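Local coordinates for protein AgaA (Rhizobium radiobacter, PDB 6HLX) that binds the opine agropinic acid as a periplasmic substrate-binding protein and probably delivers it to an ABC transporter for import, at residues R26-A31 against V191-Y196; V211-Y216 against E481-E486; D224-P229 against L233-G238. All coordinates share one frame; numbering follows the deposited sequence.

Contact 1: residues R26-A31 against V191-Y196; sequences RTVKLA and VHYVFY. With ZN (zinc ion), chain N.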
loop_
_atom_site.group_PDB
_atom_site.type_symbol
_atom_site.label_atom_id
_atom_site.label_comp_id
_atom_site.label_asym_id
_atom_site.label_seq_id
_atom_site.Cartn_x
_atom_site.Cartn_y
_atom_site.Cartn_z
ATOM N N ARG A 26 0.474 -1.418 8.742
ATOM C CA ARG A 26 0.867 -0.039 8.424
ATOM C C ARG A 26 0.204 0.972 9.363
ATOM O O ARG A 26 0.863 1.908 9.807
ATOM C CB ARG A 26 0.500 0.308 6.983
ATOM C CG ARG A 26 1.451 -0.360 6.015
ATOM C CD ARG A 26 1.012 -0.111 4.600
ATOM N NE ARG A 26 2.194 0.101 3.768
ATOM C CZ ARG A 26 2.157 0.390 2.473
ATOM N NH1 ARG A 26 0.996 0.422 1.825
ATOM N NH2 ARG A 26 3.281 0.642 1.813
ATOM N N THR A 27 -1.113 0.791 9.654
ATOM C CA THR A 27 -1.859 1.728 10.514
ATOM C C THR A 27 -1.205 1.821 11.910
ATOM O O THR A 27 -1.045 2.917 12.424
ATOM C CB THR A 27 -3.348 1.299 10.602
ATOM O OG1 THR A 27 -3.877 1.277 9.266
ATOM C CG2 THR A 27 -4.186 2.228 11.513
ATOM N N VAL A 28 -0.776 0.666 12.481
ATOM C CA VAL A 28 -0.113 0.658 13.783
ATOM C C VAL A 28 1.291 1.293 13.645
ATOM O O VAL A 28 1.672 2.142 14.451
ATOM C CB VAL A 28 -0.068 -0.751 14.427
ATOM C CG1 VAL A 28 0.650 -0.708 15.781
ATOM C CG2 VAL A 28 -1.486 -1.329 14.587
ATOM N N LYS A 29 2.032 0.910 12.603
ATOM C CA LYS A 29 3.387 1.477 12.397
ATOM C C LYS A 29 3.356 3.002 12.287
ATOM O O LYS A 29 4.255 3.664 12.794
ATOM C CB LYS A 29 4.034 0.932 11.115
ATOM C CG LYS A 29 4.559 -0.486 11.301
ATOM C CD LYS A 29 5.537 -0.936 10.197
ATOM C CE LYS A 29 4.902 -0.912 8.804
ATOM N NZ LYS A 29 5.746 -1.636 7.801
ATOM N N LEU A 30 2.314 3.556 11.646
ATOM C CA LEU A 30 2.227 5.007 11.432
ATOM C C LEU A 30 1.841 5.798 12.699
ATOM O O LEU A 30 1.956 7.024 12.722
ATOM C CB LEU A 30 1.331 5.332 10.233
ATOM C CG LEU A 30 1.897 4.825 8.901
ATOM C CD1 LEU A 30 0.846 4.872 7.824
ATOM C CD2 LEU A 30 3.193 5.578 8.491
ATOM N N ALA A 31 1.481 5.093 13.766
ATOM C CA ALA A 31 1.245 5.732 15.059
ATOM C C ALA A 31 2.574 5.812 15.827
ATOM O O ALA A 31 2.782 6.745 16.591
ATOM C CB ALA A 31 0.250 4.893 15.868
ATOM N N VAL A 191 -4.188 4.815 22.314
ATOM C CA VAL A 191 -5.001 4.246 21.254
ATOM C C VAL A 191 -4.885 2.734 21.424
ATOM O O VAL A 191 -3.767 2.214 21.582
ATOM C CB VAL A 191 -4.600 4.690 19.817
ATOM C CG1 VAL A 191 -5.626 4.172 18.794
ATOM C CG2 VAL A 191 -4.506 6.212 19.722
ATOM N N HIS A 192 -6.027 2.047 21.445
ATOM C CA HIS A 192 -6.065 0.582 21.496
ATOM C C HIS A 192 -6.529 0.152 20.096
ATOM O O HIS A 192 -7.657 0.457 19.677
ATOM C CB HIS A 192 -7.020 0.082 22.602
ATOM C CG HIS A 192 -6.634 0.534 23.986
ATOM N ND1 HIS A 192 -6.793 -0.286 25.085
ATOM C CD2 HIS A 192 -6.138 1.729 24.397
ATOM C CE1 HIS A 192 -6.380 0.423 26.132
ATOM N NE2 HIS A 192 -5.999 1.650 25.775
ATOM N N TYR A 193 -5.644 -0.525 19.365
ATOM C CA TYR A 193 -5.942 -1.037 18.012
ATOM C C TYR A 193 -6.467 -2.456 18.218
ATOM O O TYR A 193 -5.680 -3.346 18.525
ATOM C CB TYR A 193 -4.671 -1.026 17.131
ATOM C CG TYR A 193 -4.220 0.375 16.784
ATOM C CD1 TYR A 193 -4.765 1.059 15.696
ATOM C CD2 TYR A 193 -3.248 1.022 17.543
ATOM C CE1 TYR A 193 -4.373 2.365 15.392
ATOM C CE2 TYR A 193 -2.833 2.321 17.236
ATOM C CZ TYR A 193 -3.424 3.000 16.180
ATOM O OH TYR A 193 -3.034 4.294 15.917
ATOM N N VAL A 194 -7.777 -2.648 18.098
ATOM C CA VAL A 194 -8.472 -3.917 18.380
ATOM C C VAL A 194 -8.725 -4.647 17.059
ATOM O O VAL A 194 -9.200 -4.050 16.097
ATOM C CB VAL A 194 -9.784 -3.652 19.153
ATOM C CG1 VAL A 194 -10.438 -4.970 19.588
ATOM C CG2 VAL A 194 -9.546 -2.739 20.372
ATOM N N PHE A 195 -8.441 -5.927 17.029
ATOM C CA PHE A 195 -8.529 -6.705 15.787
ATOM C C PHE A 195 -9.898 -7.307 15.577
ATOM O O PHE A 195 -10.335 -8.133 16.391
ATOM C CB PHE A 195 -7.470 -7.825 15.811
ATOM C CG PHE A 195 -6.110 -7.381 16.327
ATOM C CD1 PHE A 195 -5.513 -6.214 15.857
ATOM C CD2 PHE A 195 -5.399 -8.170 17.219
ATOM C CE1 PHE A 195 -4.263 -5.806 16.330
ATOM C CE2 PHE A 195 -4.129 -7.778 17.675
ATOM C CZ PHE A 195 -3.577 -6.597 17.237
ATOM N N TYR A 196 -10.562 -6.919 14.477
ATOM C CA TYR A 196 -11.870 -7.477 14.094
ATOM C C TYR A 196 -11.767 -8.065 12.687
ATOM O O TYR A 196 -12.031 -7.358 11.708
ATOM C CB TYR A 196 -12.964 -6.404 14.139
ATOM C CG TYR A 196 -13.324 -5.936 15.526
ATOM C CD1 TYR A 196 -14.310 -6.585 16.270
ATOM C CD2 TYR A 196 -12.740 -4.798 16.071
ATOM C CE1 TYR A 196 -14.667 -6.137 17.542
ATOM C CE2 TYR A 196 -13.103 -4.331 17.331
ATOM C CZ TYR A 196 -14.050 -5.017 18.074
ATOM O OH TYR A 196 -14.401 -4.550 19.324
HETATM ZN ZN ZN N . -7.557 -2.143 25.227
HETATM O O HOH W 1 -2.728 4.960 13.346
#
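Y193 stands up from its strand and is met by three side chains of helix 23-32: T27, V28 and A31. Its CB points to the helix; chi1 of -69° then lays CG beside the backbone N and anti to the carbonyl carbon, placing the ring alongside V28. V28 comes in over one face. Its CG2 lies 4.2 Å from the centroid of the Y193 ring, 24° off the ring normal, a CH-pi contact displaced toward the CG side. The two side chains run past each other in opposite directions, so the methyl of V28 reaches down to the root of the tyrosine while the hydroxyl end climbs toward the helix. The opposite face is covered by CG1 of V191, from the tyrosine's own strand, 3.6 Å above the ring plane and likewise near the rim; the ring is thus held between two valine methyls. T27 and A31 approach obliquely. CG2 of T27 stops 3.9 Å from CE1 of Y193. The bare methyl of alanine lets the helix come close to the phenol oxygen, with A31 CB 3.3 Å from Y193 OH. T27 turns OG1 back to the carbonyl of T23 in its own helix. Y193 OH donates to a water 2.7 Å away, which in turn donates to T27 O. Tyrosine suits this place because its ring packs against apolar side chains while its OH finds a polar partner in the water. On the other side of the strand H192 binds a zinc ion with E171. Helix 23-32 lies over the mixed sheet; the axes of 26-31 and 191-195 run nearly antiparallel, with L8 of strand 3-8 and I172 of strand 171-176 filling in around them.

Contact 2: residues V211-Y216 against E481-E486; sequences VDIIDY and ENTKIE. With ZN (zinc ion), chain Q; G9Z (agropinic acid), chain E.
CD1 of I485 presses against the carboxylate of D212, 3.4 Å from D212 CG, while the same carboxylate holds a zinc ion. The two side chains meet at about a right angle. I485 carries CG1 anti to its backbone N (chi1 -167°), which extends the branch to the aspartate. D212 binds the metal through OD2 at 2.1 Å, with OD1 farther off at 2.7 Å, so the anionic carboxylate grips unevenly. A water takes another position, its O 1.9 Å from the zinc. H488 and H490, from what is evidently a C-terminal hexahistidine tag, complete the site, which is therefore probably not a native one. The backbone N of Y5 also bonds OD2, helping to fix the carboxylate's rotation. One residue on, I213 offers CD1 to CG2 of T483 at 4.3 Å, a looser apolar touch; V462 of strand 462-463 touches both. T483 spends its hydroxyl on the carbonyl of S479, leaving its methyl for I213. Farther along the same segment Y216 OH donates to O of agropinic acid at 2.7 Å, with that oxygen at the edge of the ring and in its plane. The hydroxyl of T23 is a second partner of Y216 OH. The arrangement joins strand 213-214 of the mixed sheet to the C-terminal strand 484-485, and runs from a zinc site completed by the tag to the opine pocket of a periplasmic binding protein.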
loop_
_atom_site.group_PDB
_atom_site.type_symbol
_atom_site.label_atom_id
_atom_site.label_comp_id
_atom_site.label_asym_id
_atom_site.label_seq_id
_atom_site.Cartn_x
_atom_site.Cartn_y
_atom_site.Cartn_z
ATOM N N VAL A 211 -16.271 0.388 19.827
ATOM C CA VAL A 211 -15.072 1.039 19.260
ATOM C C VAL A 211 -15.440 2.445 18.785
ATOM O O VAL A 211 -16.618 2.717 18.555
ATOM C CB VAL A 211 -14.362 0.251 18.128
ATOM C CG1 VAL A 211 -13.764 -1.055 18.642
ATOM C CG2 VAL A 211 -15.288 0.012 16.938
ATOM N N ASP A 212 -14.421 3.298 18.561
ATOM C CA ASP A 212 -14.618 4.695 18.168
ATOM C C ASP A 212 -14.357 4.960 16.689
ATOM O O ASP A 212 -14.889 5.925 16.153
ATOM C CB ASP A 212 -13.716 5.574 19.018
ATOM C CG ASP A 212 -13.948 5.325 20.497
ATOM O OD1 ASP A 212 -15.121 5.305 20.914
ATOM O OD2 ASP A 212 -12.962 5.083 21.205
ATOM N N ILE A 213 -13.504 4.153 16.066
ATOM C CA ILE A 213 -13.185 4.226 14.632
ATOM C C ILE A 213 -13.068 2.810 14.103
ATOM O O ILE A 213 -12.586 1.945 14.822
ATOM C CB ILE A 213 -11.821 4.978 14.379
ATOM C CG1 ILE A 213 -11.815 6.401 14.977
ATOM C CG2 ILE A 213 -11.428 5.017 12.844
ATOM C CD1 ILE A 213 -10.502 7.187 14.667
ATOM N N ILE A 214 -13.474 2.583 12.847
ATOM C CA ILE A 214 -13.223 1.312 12.167
ATOM C C ILE A 214 -12.663 1.572 10.789
ATOM O O ILE A 214 -13.029 2.568 10.155
ATOM C CB ILE A 214 -14.425 0.325 12.103
ATOM C CG1 ILE A 214 -15.648 0.918 11.302
ATOM C CG2 ILE A 214 -14.817 -0.179 13.503
ATOM C CD1 ILE A 214 -16.693 -0.147 10.838
ATOM N N ASP A 215 -11.833 0.661 10.289
ATOM C CA ASP A 215 -11.366 0.791 8.894
ATOM C C ASP A 215 -12.048 -0.254 7.999
ATOM O O ASP A 215 -12.835 -1.073 8.489
ATOM C CB ASP A 215 -9.833 0.768 8.787
ATOM C CG ASP A 215 -9.132 -0.503 9.162
ATOM O OD1 ASP A 215 -9.824 -1.525 9.389
ATOM O OD2 ASP A 215 -7.883 -0.500 9.185
ATOM N N TYR A 216 -11.783 -0.207 6.671
ATOM C CA TYR A 216 -12.375 -1.128 5.704
ATOM C C TYR A 216 -13.892 -1.296 5.908
ATOM O O TYR A 216 -14.383 -2.401 6.113
ATOM C CB TYR A 216 -11.647 -2.478 5.737
ATOM C CG TYR A 216 -10.328 -2.465 5.002
ATOM C CD1 TYR A 216 -9.148 -2.124 5.657
ATOM C CD2 TYR A 216 -10.239 -2.899 3.682
ATOM C CE1 TYR A 216 -7.919 -2.138 4.997
ATOM C CE2 TYR A 216 -9.009 -2.931 3.011
ATOM C CZ TYR A 216 -7.850 -2.545 3.673
ATOM O OH TYR A 216 -6.623 -2.604 3.029
ATOM N N GLU A 481 -2.331 11.281 14.968
ATOM C CA GLU A 481 -1.685 12.293 15.816
ATOM C C GLU A 481 -2.523 13.572 15.954
ATOM O O GLU A 481 -2.227 14.400 16.812
ATOM C CB GLU A 481 -0.277 12.627 15.310
ATOM C CG GLU A 481 -0.232 13.380 13.986
ATOM C CD GLU A 481 1.164 13.825 13.583
ATOM O OE1 GLU A 481 2.104 13.602 14.373
ATOM O OE2 GLU A 481 1.319 14.407 12.489
ATOM N N ASN A 482 -3.507 13.765 15.059
ATOM C CA ASN A 482 -4.389 14.945 15.068
ATOM C C ASN A 482 -5.772 14.616 15.609
ATOM O O ASN A 482 -6.629 15.497 15.690
ATOM C CB ASN A 482 -4.586 15.416 13.630
ATOM C CG ASN A 482 -3.306 15.786 12.927
ATOM O OD1 ASN A 482 -2.386 16.361 13.524
ATOM N ND2 ASN A 482 -3.244 15.481 11.642
ATOM N N THR A 483 -6.029 13.334 15.838
ATOM C CA THR A 483 -7.354 12.863 16.244
ATOM C C THR A 483 -7.672 13.257 17.682
ATOM O O THR A 483 -6.798 13.202 18.545
ATOM C CB THR A 483 -7.458 11.364 15.969
ATOM O OG1 THR A 483 -7.106 11.142 14.581
ATOM C CG2 THR A 483 -8.865 10.810 16.257
ATOM N N LYS A 484 -8.923 13.647 17.924
ATOM C CA LYS A 484 -9.422 14.013 19.259
ATOM C C LYS A 484 -10.742 13.292 19.483
ATOM O O LYS A 484 -11.431 12.950 18.520
ATOM C CB LYS A 484 -9.661 15.533 19.358
ATOM C CG LYS A 484 -8.440 16.387 19.034
ATOM C CD LYS A 484 -8.699 17.862 19.293
ATOM C CE LYS A 484 -7.468 18.681 18.990
ATOM N NZ LYS A 484 -7.563 20.072 19.530
ATOM N N ILE A 485 -11.104 13.073 20.752
ATOM C CA ILE A 485 -12.354 12.406 21.054
ATOM C C ILE A 485 -12.949 13.090 22.274
ATOM O O ILE A 485 -12.233 13.405 23.234
ATOM C CB ILE A 485 -12.160 10.867 21.224
ATOM C CG1 ILE A 485 -13.512 10.137 21.210
ATOM C CG2 ILE A 485 -11.286 10.486 22.449
ATOM C CD1 ILE A 485 -13.390 8.665 20.984
ATOM N N GLU A 486 -14.246 13.368 22.211
ATOM C CA GLU A 486 -14.948 13.998 23.338
ATOM C C GLU A 486 -15.044 12.998 24.478
ATOM O O GLU A 486 -15.076 11.787 24.238
ATOM C CB GLU A 486 -16.365 14.395 22.900
ATOM C CG GLU A 486 -16.393 15.639 22.030
ATOM C CD GLU A 486 -17.784 16.121 21.668
ATOM O OE1 GLU A 486 -18.708 15.983 22.504
ATOM O OE2 GLU A 486 -17.950 16.643 20.544
HETATM ZN ZN ZN Q . -13.676 4.994 23.177
HETATM O OAM G9Z E . -3.892 -5.039 3.515
HETATM C CAB G9Z E . -4.835 -5.357 2.778
HETATM C CAC G9Z E . -5.934 -6.116 3.230
HETATM C CB G9Z E . -6.886 -6.270 2.005
HETATM C CA G9Z E . -6.115 -5.691 0.830
HETATM C C G9Z E . -6.901 -4.729 0.120
HETATM O O G9Z E . -6.923 -3.537 0.535
HETATM N N G9Z E . -4.868 -5.134 1.451
HETATM C CAG G9Z E . -3.835 -4.323 0.700
HETATM C CAH G9Z E . -2.904 -5.245 -0.088
HETATM O OAP G9Z E . -3.708 -5.908 -1.063
HETATM C CAI G9Z E . -1.768 -4.487 -0.781
HETATM O OAQ G9Z E . -1.233 -3.498 0.134
HETATM C CAJ G9Z E . -0.589 -5.442 -1.171
HETATM O OAR G9Z E . 0.452 -4.682 -1.812
HETATM C CAK G9Z E . -0.958 -6.677 -2.027
HETATM O OAT G9Z E . 0.157 -7.590 -2.057
HETATM C CAL G9Z E . -1.424 -6.302 -3.442
HETATM O OAS G9Z E . -1.879 -7.483 -4.140
HETATM O OXT G9Z E . -7.567 -5.129 -0.873
HETATM O O HOH W 2 -12.127 4.628 24.153
#

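Contact 3: residues D224-P229 against L233-G238; sequences DIAKGP and LLRNTG. With EDO (1,2-ethanediol), chain B.
A helix followed by a tight return into an edge strand brings A226 and I225 of helix 222-227 against L233 of strand 231-234. The packing is apolar. L233 extends with CG anti to the backbone N (chi1 -169°), and its CD1 meets CG2 of I225 at 3.9 Å, the side chains crossing at about a right angle. The methyl of A226 is met twice: A226 CB lies 3.8 Å from L233 CB and 4.0 Å from L233 CD2. A small alanine suits this position, since the backbones come close, with CA of A226 4.7 Å from CA of L233. A water bridges them, donating to the carbonyl O of A226 and accepting from the backbone N of L233; it serves a carbonyl near the end of the helix and an N-H of the strand. G228, the first residue to leave the helix, has positive phi, a backbone shape glycine adopts easily, and precedes the cis peptide to P229. I225 also rests on A457 of strand 456-459, which carries the contact into the sheet. R235 lays its guanidinium against L233, two residues earlier in the same segment: CD2 of L233 lies 3.5 Å above the middle of the R235 guanidinium plane, while NH1 makes a salt bridge to E453. Beyond it, OD1 of N236 accepts from the backbone N of G238 at 2.8 Å, though the donor stands 54° out of the carbonyl plane. The whole is an alpha-to-beta connection packed on the strand that follows it; beyond the contact this Asx turn leads on toward strand 240-245.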
loop_
_atom_site.group_PDB
_atom_site.type_symbol
_atom_site.label_atom_id
_atom_site.label_comp_id
_atom_site.label_asym_id
_atom_site.label_seq_id
_atom_site.Cartn_x
_atom_site.Cartn_y
_atom_site.Cartn_z
ATOM N N ASP A 224 -25.882 2.969 5.602
ATOM C CA ASP A 224 -26.402 2.956 6.980
ATOM C C ASP A 224 -25.470 3.756 7.892
ATOM O O ASP A 224 -25.939 4.544 8.708
ATOM C CB ASP A 224 -26.513 1.491 7.470
ATOM C CG ASP A 224 -27.018 1.233 8.891
ATOM O OD1 ASP A 224 -27.513 2.187 9.541
ATOM O OD2 ASP A 224 -26.944 0.070 9.340
ATOM N N ILE A 225 -24.149 3.556 7.752
ATOM C CA ILE A 225 -23.172 4.262 8.579
ATOM C C ILE A 225 -23.163 5.771 8.270
ATOM O O ILE A 225 -23.165 6.577 9.205
ATOM C CB ILE A 225 -21.783 3.591 8.467
ATOM C CG1 ILE A 225 -21.792 2.244 9.242
ATOM C CG2 ILE A 225 -20.664 4.532 8.962
ATOM C CD1 ILE A 225 -20.664 1.295 8.951
ATOM N N ALA A 226 -23.182 6.145 6.967
ATOM C CA ALA A 226 -23.166 7.556 6.548
ATOM C C ALA A 226 -24.374 8.329 7.092
ATOM O O ALA A 226 -24.216 9.489 7.467
ATOM C CB ALA A 226 -23.096 7.673 5.027
ATOM N N LYS A 227 -25.562 7.671 7.150
ATOM C CA LYS A 227 -26.829 8.224 7.658
ATOM C C LYS A 227 -26.713 8.643 9.124
ATOM O O LYS A 227 -27.240 9.691 9.503
ATOM C CB LYS A 227 -27.960 7.182 7.536
ATOM C CG LYS A 227 -28.732 7.222 6.230
ATOM C CD LYS A 227 -29.905 6.226 6.241
ATOM C CE LYS A 227 -31.192 6.801 6.801
ATOM N NZ LYS A 227 -31.930 7.610 5.791
ATOM N N GLY A 228 -26.066 7.807 9.942
ATOM C CA GLY A 228 -25.889 8.099 11.361
ATOM C C GLY A 228 -27.190 8.025 12.134
ATOM O O GLY A 228 -27.959 7.079 11.931
ATOM N N PRO A 229 -27.483 8.979 13.050
ATOM C CA PRO A 229 -26.730 10.208 13.368
ATOM C C PRO A 229 -25.509 10.055 14.280
ATOM O O PRO A 229 -24.777 11.035 14.469
ATOM C CB PRO A 229 -27.799 11.097 14.016
ATOM C CG PRO A 229 -28.699 10.123 14.711
ATOM C CD PRO A 229 -28.759 8.926 13.798
ATOM N N LEU A 233 -19.319 8.542 8.018
ATOM C CA LEU A 233 -18.497 7.825 7.057
ATOM C C LEU A 233 -17.463 8.817 6.476
ATOM O O LEU A 233 -17.834 9.944 6.123
ATOM C CB LEU A 233 -19.418 7.294 5.950
ATOM C CG LEU A 233 -18.790 6.313 4.992
ATOM C CD1 LEU A 233 -18.593 4.939 5.656
ATOM C CD2 LEU A 233 -19.651 6.168 3.758
ATOM N N LEU A 234 -16.179 8.411 6.388
ATOM C CA LEU A 234 -15.094 9.227 5.817
ATOM C C LEU A 234 -14.728 8.551 4.505
ATOM O O LEU A 234 -14.191 7.439 4.511
ATOM C CB LEU A 234 -13.882 9.290 6.753
ATOM C CG LEU A 234 -14.153 9.798 8.196
ATOM C CD1 LEU A 234 -12.878 9.771 9.007
ATOM C CD2 LEU A 234 -14.747 11.203 8.199
ATOM N N ARG A 235 -15.068 9.199 3.377
ATOM C CA ARG A 235 -14.928 8.615 2.031
ATOM C C ARG A 235 -13.585 8.807 1.320
ATOM O O ARG A 235 -12.824 9.752 1.577
ATOM C CB ARG A 235 -16.050 9.116 1.111
ATOM C CG ARG A 235 -17.445 8.633 1.533
ATOM C CD ARG A 235 -18.315 8.180 0.351
ATOM N NE ARG A 235 -19.748 8.156 0.691
ATOM C CZ ARG A 235 -20.571 7.123 0.499
ATOM N NH1 ARG A 235 -20.122 5.992 -0.031
ATOM N NH2 ARG A 235 -21.847 7.207 0.857
ATOM N N ASN A 236 -13.312 7.874 0.386
ATOM C CA ASN A 236 -12.137 7.881 -0.476
ATOM C C ASN A 236 -12.467 6.925 -1.616
ATOM O O ASN A 236 -13.231 5.979 -1.405
ATOM C CB ASN A 236 -10.879 7.399 0.291
ATOM C CG ASN A 236 -9.642 7.110 -0.562
ATOM O OD1 ASN A 236 -9.470 6.018 -1.114
ATOM N ND2 ASN A 236 -8.719 8.055 -0.658
ATOM N N THR A 237 -11.904 7.177 -2.813
ATOM C CA THR A 237 -12.037 6.318 -4.010
ATOM C C THR A 237 -10.658 6.106 -4.671
ATOM O O THR A 237 -10.540 6.176 -5.909
ATOM C CB THR A 237 -12.972 6.936 -5.039
ATOM O OG1 THR A 237 -12.467 8.234 -5.359
ATOM C CG2 THR A 237 -14.398 6.974 -4.588
ATOM N N GLY A 238 -9.662 5.786 -3.856
ATOM C CA GLY A 238 -8.270 5.630 -4.278
ATOM C C GLY A 238 -7.826 4.288 -4.826
ATOM O O GLY A 238 -7.136 4.270 -5.853
HETATM C C1 EDO B . -9.429 7.634 -9.850
HETATM O O1 EDO B . -9.637 7.615 -8.452
HETATM C C2 EDO B . -9.430 9.099 -10.333
HETATM O O2 EDO B . -9.295 9.110 -11.734
HETATM O O HOH W 3 -21.511 10.502 7.209
#

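In the fold
From the N terminus, helix 23-32 leads off, and contact 1 closes when the chain returns, 160 residues later, as strand 190-195. Contact 2 opens only afterwards, at strand 213-214, and is closed by the C-terminal strand 484-485 after 265 residues; contacts 1 and 2 are therefore in series. Contact 3, a short local turn from helix 222-227 to strand 231-234, is nested in contact 2, and none cross. All three reach one seven-stranded mixed sheet. Contacts 1 and 2 touch through packing of Y196 on V211, with centres 11 Å apart, whereas contact 3 lies nearer the sheet's outer edge, its centre 14 Å from that of contact 2.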